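Long-range contacts in GTP-binding nuclear protein GSP1 (Encephalitozoon cuniculi, PDB 4DJT), which binds guanine nucleotides as a Ran-family small GTPase and probably serves in protein import into the nucleus and in RNA export: residues N29-R35 with N186-V192; A42-A46 with K78-Y82; P50-L54 with V182-N186; V122-D128 with Y151-K157; L164-H168 with D178-V182. One frame throughout, in Å; residues are numbered along the deposited sequence.

Interaction 1: N29-R35 with N186-V192; sequences NRVLDGR and NLEPTEV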
# COMPACT_ATOMS: atom_id res chain seq x y z
N ASN A 29 -5.86 7.28 2.61
CA ASN A 29 -7.15 7.95 2.50
C ASN A 29 -6.95 9.48 2.75
O ASN A 29 -7.43 10.04 3.75
CB ASN A 29 -8.13 7.33 3.47
CG ASN A 29 -9.53 7.91 3.36
OD1 ASN A 29 -9.91 8.49 2.33
ND2 ASN A 29 -10.28 7.77 4.41
N ARG A 30 -6.16 10.06 1.85
CA ARG A 30 -5.81 11.47 1.85
C ARG A 30 -6.29 12.07 0.55
O ARG A 30 -6.65 11.37 -0.38
CB ARG A 30 -4.29 11.63 2.04
CG ARG A 30 -3.79 11.03 3.34
CD ARG A 30 -2.26 10.99 3.43
NE ARG A 30 -1.87 11.38 4.76
CZ ARG A 30 -1.62 10.56 5.77
NH1 ARG A 30 -1.32 11.07 6.96
NH2 ARG A 30 -1.59 9.25 5.59
N VAL A 31 -6.32 13.38 0.49
CA VAL A 31 -6.90 14.03 -0.67
C VAL A 31 -6.20 13.62 -1.96
O VAL A 31 -6.87 13.23 -2.93
CB VAL A 31 -6.93 15.56 -0.51
CG1 VAL A 31 -7.26 16.23 -1.83
CG2 VAL A 31 -7.90 15.95 0.60
N LEU A 32 -4.86 13.64 -1.97
CA LEU A 32 -4.07 13.21 -3.16
C LEU A 32 -4.58 13.95 -4.40
O LEU A 32 -4.67 15.17 -4.35
CB LEU A 32 -4.12 11.68 -3.30
CG LEU A 32 -3.70 10.96 -2.01
CD1 LEU A 32 -3.90 9.43 -2.11
CD2 LEU A 32 -2.23 11.27 -1.65
N ASP A 33 -4.87 13.26 -5.52
CA ASP A 33 -5.34 13.94 -6.74
C ASP A 33 -6.69 14.58 -6.54
O ASP A 33 -7.06 15.45 -7.33
CB ASP A 33 -5.43 13.00 -7.94
CG ASP A 33 -4.10 12.56 -8.43
OD1 ASP A 33 -3.08 13.04 -7.88
OD2 ASP A 33 -4.08 11.72 -9.36
N GLY A 34 -7.41 14.19 -5.48
CA GLY A 34 -8.67 14.85 -5.08
C GLY A 34 -9.70 13.82 -4.62
O GLY A 34 -9.63 12.65 -4.99
N ARG A 35 -10.64 14.24 -3.79
CA ARG A 35 -11.72 13.32 -3.37
C ARG A 35 -12.55 12.80 -4.53
O ARG A 35 -12.91 11.62 -4.57
CB ARG A 35 -12.65 14.00 -2.39
CG ARG A 35 -12.00 14.30 -1.09
CD ARG A 35 -13.00 14.97 -0.15
NE ARG A 35 -12.36 15.34 1.09
CZ ARG A 35 -11.67 16.45 1.29
NH1 ARG A 35 -11.51 17.35 0.33
NH2 ARG A 35 -11.13 16.65 2.45
N ASN A 186 -0.79 16.32 -2.00
CA ASN A 186 -1.74 16.80 -0.96
C ASN A 186 -2.03 15.68 0.03
O ASN A 186 -2.67 14.67 -0.34
CB ASN A 186 -3.04 17.31 -1.58
CG ASN A 186 -3.98 17.92 -0.55
OD1 ASN A 186 -4.01 17.50 0.61
ND2 ASN A 186 -4.75 18.91 -0.96
N LEU A 187 -1.53 15.83 1.25
CA LEU A 187 -1.57 14.73 2.23
C LEU A 187 -2.65 14.92 3.27
O LEU A 187 -2.64 14.25 4.32
CB LEU A 187 -0.21 14.56 2.90
CG LEU A 187 0.94 14.17 1.98
CD1 LEU A 187 2.27 14.36 2.71
CD2 LEU A 187 0.76 12.74 1.49
N GLU A 188 -3.58 15.84 3.01
CA GLU A 188 -4.63 16.08 3.97
C GLU A 188 -5.57 14.87 4.04
O GLU A 188 -5.94 14.30 3.02
CB GLU A 188 -5.38 17.37 3.66
CG GLU A 188 -4.53 18.60 3.89
CD GLU A 188 -5.13 19.91 3.41
OE1 GLU A 188 -6.18 19.92 2.71
OE2 GLU A 188 -4.54 20.95 3.75
N PRO A 189 -5.87 14.42 5.27
CA PRO A 189 -6.87 13.35 5.43
C PRO A 189 -8.19 13.74 4.76
O PRO A 189 -8.61 14.89 4.87
CB PRO A 189 -7.05 13.25 6.95
CG PRO A 189 -5.74 13.73 7.52
CD PRO A 189 -5.25 14.79 6.56
N THR A 190 -8.85 12.79 4.08
CA THR A 190 -10.09 13.11 3.37
C THR A 190 -11.27 13.42 4.26
O THR A 190 -12.20 14.09 3.82
CB THR A 190 -10.56 11.97 2.47
OG1 THR A 190 -10.76 10.79 3.25
CG2 THR A 190 -9.53 11.65 1.35
N GLU A 191 -11.28 12.84 5.46
CA GLU A 191 -12.45 12.84 6.34
C GLU A 191 -13.63 12.03 5.75
O GLU A 191 -14.80 12.21 6.15
CB GLU A 191 -12.86 14.29 6.71
CG GLU A 191 -11.68 15.13 7.19
CD GLU A 191 -12.06 16.57 7.49
OE1 GLU A 191 -12.93 16.78 8.34
OE2 GLU A 191 -11.48 17.49 6.86
N VAL A 192 -13.32 11.12 4.82
CA VAL A 192 -14.31 10.25 4.21
C VAL A 192 -14.10 8.86 4.78
O VAL A 192 -13.05 8.24 4.59
CB VAL A 192 -14.18 10.17 2.67
CG1 VAL A 192 -15.23 9.19 2.11
CG2 VAL A 192 -14.32 11.56 2.04
O HOH W 1 -1.44 16.24 -4.65

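Interaction 2: A42-A46 with K78-Y82; sequences ATVGA and KDVYY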
# COMPACT_ATOMS: atom_id res chain seq x y z
N ALA A 42 -18.29 -1.64 -5.51
CA ALA A 42 -19.02 -2.44 -4.53
C ALA A 42 -18.82 -3.94 -4.74
O ALA A 42 -18.84 -4.71 -3.78
CB ALA A 42 -20.50 -2.09 -4.55
N THR A 43 -18.60 -4.37 -5.98
CA THR A 43 -18.39 -5.81 -6.23
C THR A 43 -17.12 -6.29 -5.52
O THR A 43 -17.11 -7.34 -4.86
CB THR A 43 -18.30 -6.14 -7.73
OG1 THR A 43 -19.52 -5.73 -8.37
CG2 THR A 43 -18.09 -7.65 -7.96
N VAL A 44 -16.06 -5.49 -5.63
CA VAL A 44 -14.80 -5.84 -5.02
C VAL A 44 -14.73 -5.45 -3.55
O VAL A 44 -14.11 -6.16 -2.78
CB VAL A 44 -13.60 -5.26 -5.77
CG1 VAL A 44 -13.73 -3.78 -5.95
CG2 VAL A 44 -12.32 -5.57 -5.01
N GLY A 45 -15.40 -4.35 -3.15
CA GLY A 45 -15.27 -3.82 -1.79
C GLY A 45 -13.98 -2.99 -1.71
O GLY A 45 -13.09 -3.23 -0.86
N ALA A 46 -13.82 -2.06 -2.64
CA ALA A 46 -12.58 -1.32 -2.69
C ALA A 46 -12.78 0.08 -3.21
O ALA A 46 -13.68 0.34 -3.99
CB ALA A 46 -11.57 -2.05 -3.55
N LYS A 78 -11.34 -10.85 -2.63
CA LYS A 78 -11.63 -11.42 -3.93
C LYS A 78 -10.42 -11.26 -4.85
O LYS A 78 -9.65 -10.32 -4.71
CB LYS A 78 -12.84 -10.70 -4.56
CG LYS A 78 -14.18 -11.17 -4.03
CD LYS A 78 -15.30 -10.22 -4.44
CE LYS A 78 -16.65 -10.67 -3.89
NZ LYS A 78 -17.80 -9.98 -4.55
N ASP A 79 -10.27 -12.18 -5.78
CA ASP A 79 -9.21 -12.13 -6.77
C ASP A 79 -9.23 -10.83 -7.57
O ASP A 79 -8.18 -10.32 -7.91
CB ASP A 79 -9.32 -13.32 -7.75
CG ASP A 79 -9.01 -14.68 -7.08
OD1 ASP A 79 -8.55 -14.72 -5.92
OD2 ASP A 79 -9.23 -15.72 -7.75
N VAL A 80 -10.42 -10.31 -7.86
CA VAL A 80 -10.54 -9.05 -8.62
C VAL A 80 -9.89 -7.86 -7.92
O VAL A 80 -9.51 -6.91 -8.57
CB VAL A 80 -12.00 -8.71 -9.00
CG1 VAL A 80 -12.44 -9.56 -10.19
CG2 VAL A 80 -12.93 -8.91 -7.81
N TYR A 81 -9.74 -7.94 -6.61
CA TYR A 81 -8.97 -6.94 -5.88
C TYR A 81 -7.55 -6.89 -6.42
O TYR A 81 -7.00 -5.81 -6.65
CB TYR A 81 -8.98 -7.23 -4.38
CG TYR A 81 -8.32 -6.15 -3.52
CD1 TYR A 81 -7.04 -6.31 -3.02
CD2 TYR A 81 -9.00 -4.97 -3.22
CE1 TYR A 81 -6.43 -5.30 -2.25
CE2 TYR A 81 -8.40 -3.97 -2.47
CZ TYR A 81 -7.11 -4.14 -1.99
OH TYR A 81 -6.57 -3.13 -1.17
N TYR A 82 -6.96 -8.08 -6.60
CA TYR A 82 -5.55 -8.18 -7.00
C TYR A 82 -5.35 -8.03 -8.51
O TYR A 82 -4.32 -7.54 -8.96
CB TYR A 82 -4.97 -9.50 -6.52
CG TYR A 82 -4.99 -9.66 -5.04
CD1 TYR A 82 -4.33 -8.77 -4.21
CD2 TYR A 82 -5.65 -10.69 -4.46
CE1 TYR A 82 -4.33 -8.91 -2.85
CE2 TYR A 82 -5.65 -10.85 -3.08
CZ TYR A 82 -4.97 -9.95 -2.29
OH TYR A 82 -4.99 -10.09 -0.93
O HOH W 2 -12.70 -8.37 -1.79

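Interaction 3: P50-L54 with V182-N186; sequences PVTFL and VSNVN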
# COMPACT_ATOMS: atom_id res chain seq x y z
N PRO A 50 -6.47 7.67 -6.74
CA PRO A 50 -5.41 8.12 -7.67
C PRO A 50 -4.47 9.11 -7.02
O PRO A 50 -4.92 10.09 -6.41
CB PRO A 50 -6.16 8.81 -8.79
CG PRO A 50 -7.60 8.70 -8.48
CD PRO A 50 -7.83 8.02 -7.20
N VAL A 51 -3.17 8.84 -7.15
CA VAL A 51 -2.13 9.79 -6.74
C VAL A 51 -1.09 9.96 -7.89
O VAL A 51 -0.49 8.98 -8.37
CB VAL A 51 -1.46 9.41 -5.40
CG1 VAL A 51 -0.82 8.01 -5.45
CG2 VAL A 51 -0.44 10.47 -4.99
N THR A 52 -0.92 11.21 -8.30
CA THR A 52 -0.05 11.58 -9.40
C THR A 52 1.17 12.33 -8.86
O THR A 52 1.05 13.24 -8.03
CB THR A 52 -0.78 12.49 -10.39
OG1 THR A 52 -1.92 11.79 -10.91
CG2 THR A 52 0.18 12.89 -11.56
N PHE A 53 2.33 11.92 -9.35
CA PHE A 53 3.58 12.60 -9.12
C PHE A 53 4.15 13.02 -10.47
O PHE A 53 3.99 12.33 -11.47
CB PHE A 53 4.59 11.65 -8.45
CG PHE A 53 4.16 11.11 -7.13
CD1 PHE A 53 3.42 9.95 -7.05
CD2 PHE A 53 4.48 11.76 -5.97
CE1 PHE A 53 3.01 9.44 -5.84
CE2 PHE A 53 4.10 11.23 -4.73
CZ PHE A 53 3.38 10.06 -4.68
N LEU A 54 4.85 14.14 -10.47
CA LEU A 54 5.67 14.53 -11.63
C LEU A 54 7.11 14.17 -11.31
O LEU A 54 7.60 14.43 -10.20
CB LEU A 54 5.50 16.03 -11.84
CG LEU A 54 6.06 16.73 -13.07
CD1 LEU A 54 5.58 16.10 -14.37
CD2 LEU A 54 5.61 18.19 -13.01
N VAL A 182 9.35 15.53 -8.29
CA VAL A 182 9.57 16.97 -8.16
C VAL A 182 8.32 17.72 -7.80
O VAL A 182 8.32 18.93 -7.78
CB VAL A 182 10.13 17.55 -9.48
CG1 VAL A 182 11.37 16.78 -9.89
CG2 VAL A 182 9.06 17.54 -10.55
N SER A 183 7.23 17.01 -7.58
CA SER A 183 5.96 17.61 -7.14
C SER A 183 5.67 17.12 -5.73
O SER A 183 6.19 16.10 -5.32
CB SER A 183 4.83 17.23 -8.07
OG SER A 183 4.69 15.81 -8.19
N ASN A 184 4.88 17.88 -4.99
CA ASN A 184 4.48 17.52 -3.62
C ASN A 184 3.02 17.10 -3.61
O ASN A 184 2.19 17.75 -4.24
CB ASN A 184 4.67 18.72 -2.68
CG ASN A 184 6.12 19.19 -2.64
OD1 ASN A 184 6.98 18.52 -2.07
ND2 ASN A 184 6.40 20.31 -3.28
N VAL A 185 2.69 16.03 -2.90
CA VAL A 185 1.31 15.54 -2.91
C VAL A 185 0.51 16.12 -1.76
O VAL A 185 1.05 16.37 -0.66
CB VAL A 185 1.21 14.00 -2.91
CG1 VAL A 185 1.72 13.46 -4.24
CG2 VAL A 185 1.93 13.38 -1.71
N ASN A 186 -0.79 16.32 -2.00
CA ASN A 186 -1.74 16.80 -0.96
C ASN A 186 -2.03 15.68 0.03
O ASN A 186 -2.67 14.67 -0.34
CB ASN A 186 -3.04 17.31 -1.58
CG ASN A 186 -3.98 17.92 -0.55
OD1 ASN A 186 -4.01 17.50 0.61
ND2 ASN A 186 -4.75 18.91 -0.96
O HOH W 3 2.39 15.51 -7.20

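Interaction 4: V122-D128 with Y151-K157; sequences VCANKID and YFEISAK. With GDP (guanosine-5'-diphosphate), chain C.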
# COMPACT_ATOMS: atom_id res chain seq x y z
N VAL A 122 7.38 -3.50 1.61
CA VAL A 122 6.92 -3.79 2.96
C VAL A 122 7.09 -2.56 3.82
O VAL A 122 8.15 -1.97 3.84
CB VAL A 122 7.66 -5.00 3.60
CG1 VAL A 122 7.26 -5.17 5.07
CG2 VAL A 122 7.35 -6.26 2.82
N CYS A 123 6.00 -2.17 4.51
CA CYS A 123 6.01 -1.03 5.42
C CYS A 123 5.69 -1.42 6.85
O CYS A 123 4.64 -1.95 7.14
CB CYS A 123 4.97 0.04 5.00
SG CYS A 123 5.34 0.77 3.39
N ALA A 124 6.65 -1.14 7.72
CA ALA A 124 6.48 -1.17 9.14
C ALA A 124 5.77 0.09 9.58
O ALA A 124 6.38 1.16 9.65
CB ALA A 124 7.87 -1.26 9.81
N ASN A 125 4.48 -0.02 9.91
CA ASN A 125 3.69 1.15 10.27
C ASN A 125 3.52 1.33 11.79
O ASN A 125 3.66 0.38 12.56
CB ASN A 125 2.33 1.09 9.57
CG ASN A 125 1.54 2.38 9.73
OD1 ASN A 125 2.10 3.47 9.61
ND2 ASN A 125 0.18 2.26 9.91
N LYS A 126 3.22 2.57 12.17
CA LYS A 126 2.94 2.94 13.58
C LYS A 126 4.23 3.01 14.36
O LYS A 126 4.22 2.83 15.60
CB LYS A 126 1.97 1.97 14.24
CG LYS A 126 0.66 1.80 13.50
CD LYS A 126 -0.41 1.22 14.38
CE LYS A 126 -1.66 0.83 13.62
NZ LYS A 126 -2.64 0.07 14.44
N ILE A 127 5.34 3.31 13.67
CA ILE A 127 6.63 3.47 14.38
C ILE A 127 6.57 4.61 15.38
O ILE A 127 7.51 4.78 16.16
CB ILE A 127 7.83 3.75 13.44
CG1 ILE A 127 7.63 5.08 12.67
CG2 ILE A 127 8.05 2.56 12.52
CD1 ILE A 127 8.79 5.46 11.79
N ASP A 128 5.50 5.40 15.34
CA ASP A 128 5.29 6.46 16.34
C ASP A 128 4.90 5.97 17.74
O ASP A 128 5.02 6.71 18.70
CB ASP A 128 4.27 7.46 15.85
CG ASP A 128 2.92 6.82 15.55
OD1 ASP A 128 2.75 6.27 14.43
OD2 ASP A 128 1.99 6.91 16.42
N TYR A 151 11.92 -2.20 2.10
CA TYR A 151 11.33 -2.10 3.43
C TYR A 151 11.45 -0.68 3.91
O TYR A 151 12.53 -0.10 3.90
CB TYR A 151 12.09 -3.05 4.38
CG TYR A 151 11.58 -3.13 5.82
CD1 TYR A 151 10.64 -4.10 6.20
CD2 TYR A 151 12.07 -2.28 6.81
CE1 TYR A 151 10.20 -4.21 7.51
CE2 TYR A 151 11.63 -2.40 8.14
CZ TYR A 151 10.71 -3.36 8.47
OH TYR A 151 10.27 -3.48 9.76
N PHE A 152 10.33 -0.13 4.37
CA PHE A 152 10.33 1.21 4.96
C PHE A 152 9.64 1.24 6.30
O PHE A 152 8.64 0.56 6.50
CB PHE A 152 9.62 2.21 4.03
CG PHE A 152 10.23 2.28 2.66
CD1 PHE A 152 11.44 2.91 2.46
CD2 PHE A 152 9.64 1.63 1.59
CE1 PHE A 152 12.04 2.95 1.21
CE2 PHE A 152 10.21 1.68 0.34
CZ PHE A 152 11.40 2.34 0.14
N GLU A 153 10.19 2.05 7.21
CA GLU A 153 9.52 2.37 8.49
C GLU A 153 8.73 3.65 8.27
O GLU A 153 9.28 4.64 7.77
CB GLU A 153 10.56 2.49 9.61
CG GLU A 153 11.38 1.21 9.73
CD GLU A 153 12.35 1.17 10.91
OE1 GLU A 153 12.74 2.26 11.43
OE2 GLU A 153 12.72 0.03 11.31
N ILE A 154 7.43 3.62 8.53
CA ILE A 154 6.56 4.80 8.29
C ILE A 154 5.62 5.06 9.48
O ILE A 154 5.37 4.18 10.31
CB ILE A 154 5.66 4.65 7.02
CG1 ILE A 154 4.62 3.56 7.21
CG2 ILE A 154 6.48 4.28 5.76
CD1 ILE A 154 3.58 3.48 6.08
N SER A 155 5.04 6.24 9.48
CA SER A 155 3.84 6.52 10.29
C SER A 155 2.72 7.02 9.36
O SER A 155 2.78 8.10 8.83
CB SER A 155 4.11 7.53 11.41
OG SER A 155 2.87 7.93 12.01
N ALA A 156 1.73 6.19 9.14
CA ALA A 156 0.60 6.60 8.32
C ALA A 156 -0.11 7.78 8.95
O ALA A 156 -0.71 8.57 8.25
CB ALA A 156 -0.35 5.44 8.13
N LYS A 157 -0.09 7.88 10.28
CA LYS A 157 -0.74 9.01 10.98
C LYS A 157 -0.17 10.37 10.53
O LYS A 157 -0.92 11.26 10.09
CB LYS A 157 -0.61 8.88 12.49
CG LYS A 157 -1.09 10.12 13.27
CD LYS A 157 -1.03 9.91 14.78
CE LYS A 157 0.40 10.00 15.33
NZ LYS A 157 0.73 11.35 15.89
PB GDP C . -6.58 -0.64 8.22
O1B GDP C . -7.15 0.17 7.05
O2B GDP C . -5.27 -1.36 7.93
O3B GDP C . -7.65 -1.49 8.90
O3A GDP C . -6.20 0.38 9.41
PA GDP C . -6.76 1.85 9.70
O1A GDP C . -6.13 2.89 8.79
O2A GDP C . -8.25 1.76 9.78
O5' GDP C . -6.19 2.20 11.13
C5' GDP C . -6.44 1.28 12.22
C4' GDP C . -6.20 2.03 13.51
O4' GDP C . -4.81 2.30 13.64
C3' GDP C . -6.87 3.38 13.55
O3' GDP C . -7.26 3.64 14.88
C2' GDP C . -5.81 4.37 13.18
O2' GDP C . -5.98 5.68 13.77
C1' GDP C . -4.58 3.67 13.71
N9 GDP C . -3.41 4.00 12.92
C8 GDP C . -3.21 3.84 11.59
N7 GDP C . -1.97 4.29 11.25
C5 GDP C . -1.36 4.67 12.37
C6 GDP C . -0.05 5.23 12.74
O6 GDP C . 0.86 5.44 11.88
N1 GDP C . 0.17 5.50 14.04
C2 GDP C . -0.78 5.29 15.00
N2 GDP C . -0.52 5.58 16.27
N3 GDP C . -2.00 4.79 14.73
C4 GDP C . -2.32 4.48 13.46

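Interaction 5: L164-H168 with D178-V182; sequences LPFLH and DLIFV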
# COMPACT_ATOMS: atom_id res chain seq x y z
N LEU A 164 7.98 7.35 0.06
CA LEU A 164 9.07 6.42 -0.23
C LEU A 164 8.61 5.14 -0.98
O LEU A 164 9.28 4.73 -1.93
CB LEU A 164 9.89 6.06 1.04
CG LEU A 164 10.58 7.26 1.72
CD1 LEU A 164 11.40 6.75 2.91
CD2 LEU A 164 11.48 8.01 0.74
N PRO A 165 7.48 4.51 -0.55
CA PRO A 165 7.07 3.32 -1.30
C PRO A 165 6.79 3.63 -2.76
O PRO A 165 7.13 2.85 -3.63
CB PRO A 165 5.81 2.86 -0.57
CG PRO A 165 6.05 3.36 0.85
CD PRO A 165 6.61 4.73 0.60
N PHE A 166 6.15 4.77 -3.01
CA PHE A 166 5.81 5.16 -4.39
C PHE A 166 7.05 5.51 -5.18
O PHE A 166 7.18 5.17 -6.37
CB PHE A 166 4.80 6.32 -4.39
CG PHE A 166 3.48 5.95 -3.84
CD1 PHE A 166 2.65 5.10 -4.52
CD2 PHE A 166 3.08 6.39 -2.58
CE1 PHE A 166 1.45 4.68 -3.98
CE2 PHE A 166 1.89 5.99 -2.05
CZ PHE A 166 1.06 5.15 -2.74
N LEU A 167 7.99 6.18 -4.55
CA LEU A 167 9.26 6.48 -5.21
C LEU A 167 9.96 5.20 -5.66
O LEU A 167 10.41 5.10 -6.80
CB LEU A 167 10.16 7.29 -4.29
CG LEU A 167 11.51 7.78 -4.85
CD1 LEU A 167 11.32 8.63 -6.11
CD2 LEU A 167 12.30 8.55 -3.78
N HIS A 168 10.05 4.22 -4.76
CA HIS A 168 10.63 2.91 -5.13
C HIS A 168 9.92 2.24 -6.29
O HIS A 168 10.54 1.76 -7.23
CB HIS A 168 10.65 1.96 -3.95
CG HIS A 168 11.38 0.67 -4.24
ND1 HIS A 168 12.70 0.63 -4.40
CD2 HIS A 168 10.91 -0.62 -4.48
CE1 HIS A 168 13.07 -0.64 -4.68
NE2 HIS A 168 11.98 -1.39 -4.74
N ASP A 178 17.54 6.58 -10.57
CA ASP A 178 17.74 7.98 -10.14
C ASP A 178 16.51 8.86 -10.32
O ASP A 178 16.56 10.07 -10.09
CB ASP A 178 18.95 8.61 -10.83
CG ASP A 178 18.92 8.49 -12.36
OD1 ASP A 178 18.09 7.77 -12.95
OD2 ASP A 178 19.80 9.12 -12.96
N LEU A 179 15.37 8.25 -10.65
CA LEU A 179 14.14 8.99 -10.77
C LEU A 179 13.84 9.60 -9.43
O LEU A 179 13.93 8.93 -8.41
CB LEU A 179 13.00 8.06 -11.22
CG LEU A 179 11.59 8.60 -11.39
CD1 LEU A 179 10.78 7.66 -12.29
CD2 LEU A 179 10.89 8.76 -10.01
N ILE A 180 13.48 10.88 -9.43
CA ILE A 180 12.94 11.54 -8.23
C ILE A 180 11.60 12.23 -8.51
O ILE A 180 11.27 12.53 -9.66
CB ILE A 180 13.92 12.60 -7.63
CG1 ILE A 180 14.23 13.69 -8.66
CG2 ILE A 180 15.21 11.96 -7.15
CD1 ILE A 180 14.94 14.91 -8.05
N PHE A 181 10.83 12.50 -7.46
CA PHE A 181 9.58 13.22 -7.62
C PHE A 181 9.86 14.69 -7.41
O PHE A 181 10.56 15.05 -6.48
CB PHE A 181 8.50 12.76 -6.62
CG PHE A 181 8.03 11.32 -6.82
CD1 PHE A 181 7.99 10.75 -8.07
CD2 PHE A 181 7.59 10.58 -5.73
CE1 PHE A 181 7.54 9.44 -8.24
CE2 PHE A 181 7.15 9.26 -5.90
CZ PHE A 181 7.10 8.71 -7.15
N VAL A 182 9.35 15.53 -8.29
CA VAL A 182 9.57 16.97 -8.16
C VAL A 182 8.32 17.72 -7.80
O VAL A 182 8.32 18.93 -7.78
CB VAL A 182 10.13 17.55 -9.48
CG1 VAL A 182 11.37 16.78 -9.89
CG2 VAL A 182 9.06 17.54 -10.55

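Interaction 1: N29-R35 with N186-V192
Asn29 and Thr190 mark the tight end of a contact in which a C-terminal extension, a hallmark of Ran GTPases, lies along the loop after helix 24-28; the two backbones meet in a single bridge at Arg30 and Pro189. Three main-chain bonds fix the alignment: Thr190 N to Asn29 O, Val31 N to Glu188 O (2.7 Å), and Leu32 N to Asn186 O. With Asn29 CG anti to its own N (chi1 -176°), the amide crosses the side chain of the buried Thr190 at about a right angle. Thr190 OG1 donates to Asn29 OD1 at 2.6 Å from above the carbonyl plane, 52° out of it, while accepting from Val192 N in an ST turn. The other end of that amide, Asn29 ND2, reaches Val192 O at 2.8 Å, close to the amide plane. Arg30 is buried too: its NE donates to Leu187 O, and its terminal nitrogens bond to Tyr27 O and Ala156 O. The solvent side is looser. Glu188 and Pro189 turn their side chains outward, and Arg35 NH2 stays 4.5 Å from Glu191 OE2, beyond salt-bridge range. Val31 CG2 lies 3.6 Å above one guanidinium face of Arg35, toward its rim. Two in-plane bonds fix the rotation of that guanidinium, which grips a single atom side-on, with NE at 3.0 Å and NH2 at 3.1 Å from Thr190 O.

Interaction 2: A42-A46 with K78-Y82
The two predicted switch regions of the GTPase meet here, Thr43, Val44 and Ala46 of the first touching Lys78, Val80 and Tyr81 of the second. The polar link lies on the exposed side. Lys78, extended beyond CG, crosses the Thr43 side chain at about a right angle and carries NZ to 2.7 Å from Thr43 O, the donor tilted 19° from the carbonyl plane. A water makes a second, indirect link by donating to Val44 O and accepting from Lys78 N (3.0 Å). Behind it the contact is apolar. In Val44 a chi1 of 54° puts CG1 between N and the carbonyl carbon and leaves CG2 anti to N, facing Tyr81. Val44 CG2 is 3.8 Å from Tyr81 CB and also lies at the ring edge by CD2, near the ring plane. Ala46 CB approaches the same ring edge, 3.9 Å from Tyr81 CE2. Val44 CB also faces Val80 CG2 at 4.2 Å, a looser approach nearer the surface. Gly45, at positive phi, and Ala46 form a G1 beta bulge opposite Asn41, where strand 46-54 begins. Tyr81 stands on the short, weakly bonded helix 79-82; its hydroxyl is hydrogen-bonded to Leu16 O on strand 11-17, and Trp66 of strand 60-68 touches Val44, Ala46 and Tyr81 alike.

Interaction 3: P50-L54 with V182-N186
Ser183 turns its OG between its own backbone N and carbonyl carbon (chi1 56°), which brings the hydroxyl to Leu54 N. Val185 CG1 lies anti to its carbonyl carbon (chi1 -68°) and is thereby carried against the Phe53 ring. The bond from Leu54 N to Ser183 OG is nearly straight, 2.8 Å long with an N-H...O angle of 178°. One residue earlier, Val182 N donates to Leu54 O, also at 2.8 Å. A water joins Ser183 OG to Thr52 O, to which it donates. On the apolar side, Val185 CG1 approaches the ring obliquely, 3.3 Å from Phe53 CE2, and touches Val51 CG2 at 3.8 Å. Leu54 CG meets Val182 CG2 at the more exposed end. The C-terminal extension thus runs roughly antiparallel to the end of strand 46-54 without becoming a strand. One main-chain bond is made; at Leu54 N a serine hydroxyl, and at Thr52 O a water, take the place of a main-chain partner. Main-chain pairing is therefore limited to the Val182 end, and farther along Val185 CG1 makes the contact apolar.

Interaction 4: V122-D128 with Y151-K157
Asn125, with CG anti to the backbone N (chi1 -171°), turns its amide toward Ala156: its OD1 accepts from Ala156 N at 2.8 Å in the carbonyl plane, and its ND2 bonds to Val22 O of the phosphate-binding loop. Farther out, Ser155 OG lies 2.9 Å from Asp128 OD1 and 3.2 Å from GDP O6, while Lys157 N donates to O6. Asp128 meets the edge of the guanine, its OD1 accepting from N1 at 2.7 Å and its OD2 from N2. Lys126 and Lys157 lie over opposite faces of that base: Lys126 CG is 3.6 Å from C6 on one side, and Lys157 CB is 3.7 Å from C6 on the other. These residues form the NKxD and SAK motifs of Ras-type GTPases, each placed at the end of a parallel strand. Strands 122-125 and 151-154, whose axes are 23° apart, are joined by Phe152 N to Val122 O, Ala124 N to Phe152 O, and Ile154 N to Ala124 O. On one sheet face the Tyr151 ring crosses Val122 obliquely, CD1 lying 3.7 Å from Val122 CG1, and reaches on to Ala124 CB. On the other face Ile154 CD1 packs against Cys123 CB. Lys126 NZ, beyond the base, pairs with Asp93 and donates to Gly21 O, with a weak bond to GDP O4'.

Interaction 5: L164-H168 with D178-V182
Leu179 O, which accepts a hydrogen bond from Arg171 NE, also meets CD1 of Leu167, the residue one helical turn before that arginine, at 3.5 Å. No hydrogen bond joins residues 164-168 to 178-182, and the side-chain contacts are apolar. Leu167 is their centre: with CG anti to the backbone N (chi1 -176°), a chi2 of 57° sets CD1 over the Phe181 ring. The methyl lies 4.1 Å from the ring centroid and 5° off the ring normal, a CH-pi contact over the middle of the face. The same CD1 touches Leu179 CD2 at 3.9 Å, the two leucine side chains lying alongside each other and pointing opposite ways. The rim of the ring reaches the helix backbone, with Phe181 CE2 3.5 Å from Leu167 N and Phe181 CZ 3.6 Å from Phe166 O. The chain following helix 164-174 thus doubles back along it. Phe181 also stacks on Phe53 of strand 46-54, while Phe166 leads inward to Phe63 of strand 60-68 and to helix 24-28.

All five contacts are partly buried; interaction 4, which combines parallel-strand bonding with guanine recognition, lies nearest the chain's centre (about 11 Å between centres, against 15 to 16 Å). Interactions 1, 3 and 5 follow one C-terminal extension: 5 and 3 share Val182, 3 and 1 share Asn186. Along it the chemistry passes from apolar packing in 5, through mixed hydroxyl, water and valine contacts in 3, to dense polar bonding in 1. Phe53 against Phe181 joins 3 to 5, Asp33 to Thr52 joins 1 to 3, Arg30 to Ala156 O ties 1 to 4, and Phe152 on Leu164 and Pro165 joins 4 to 5. Interaction 2 touches none of the others, though Ala46 begins the strand carrying interaction 3.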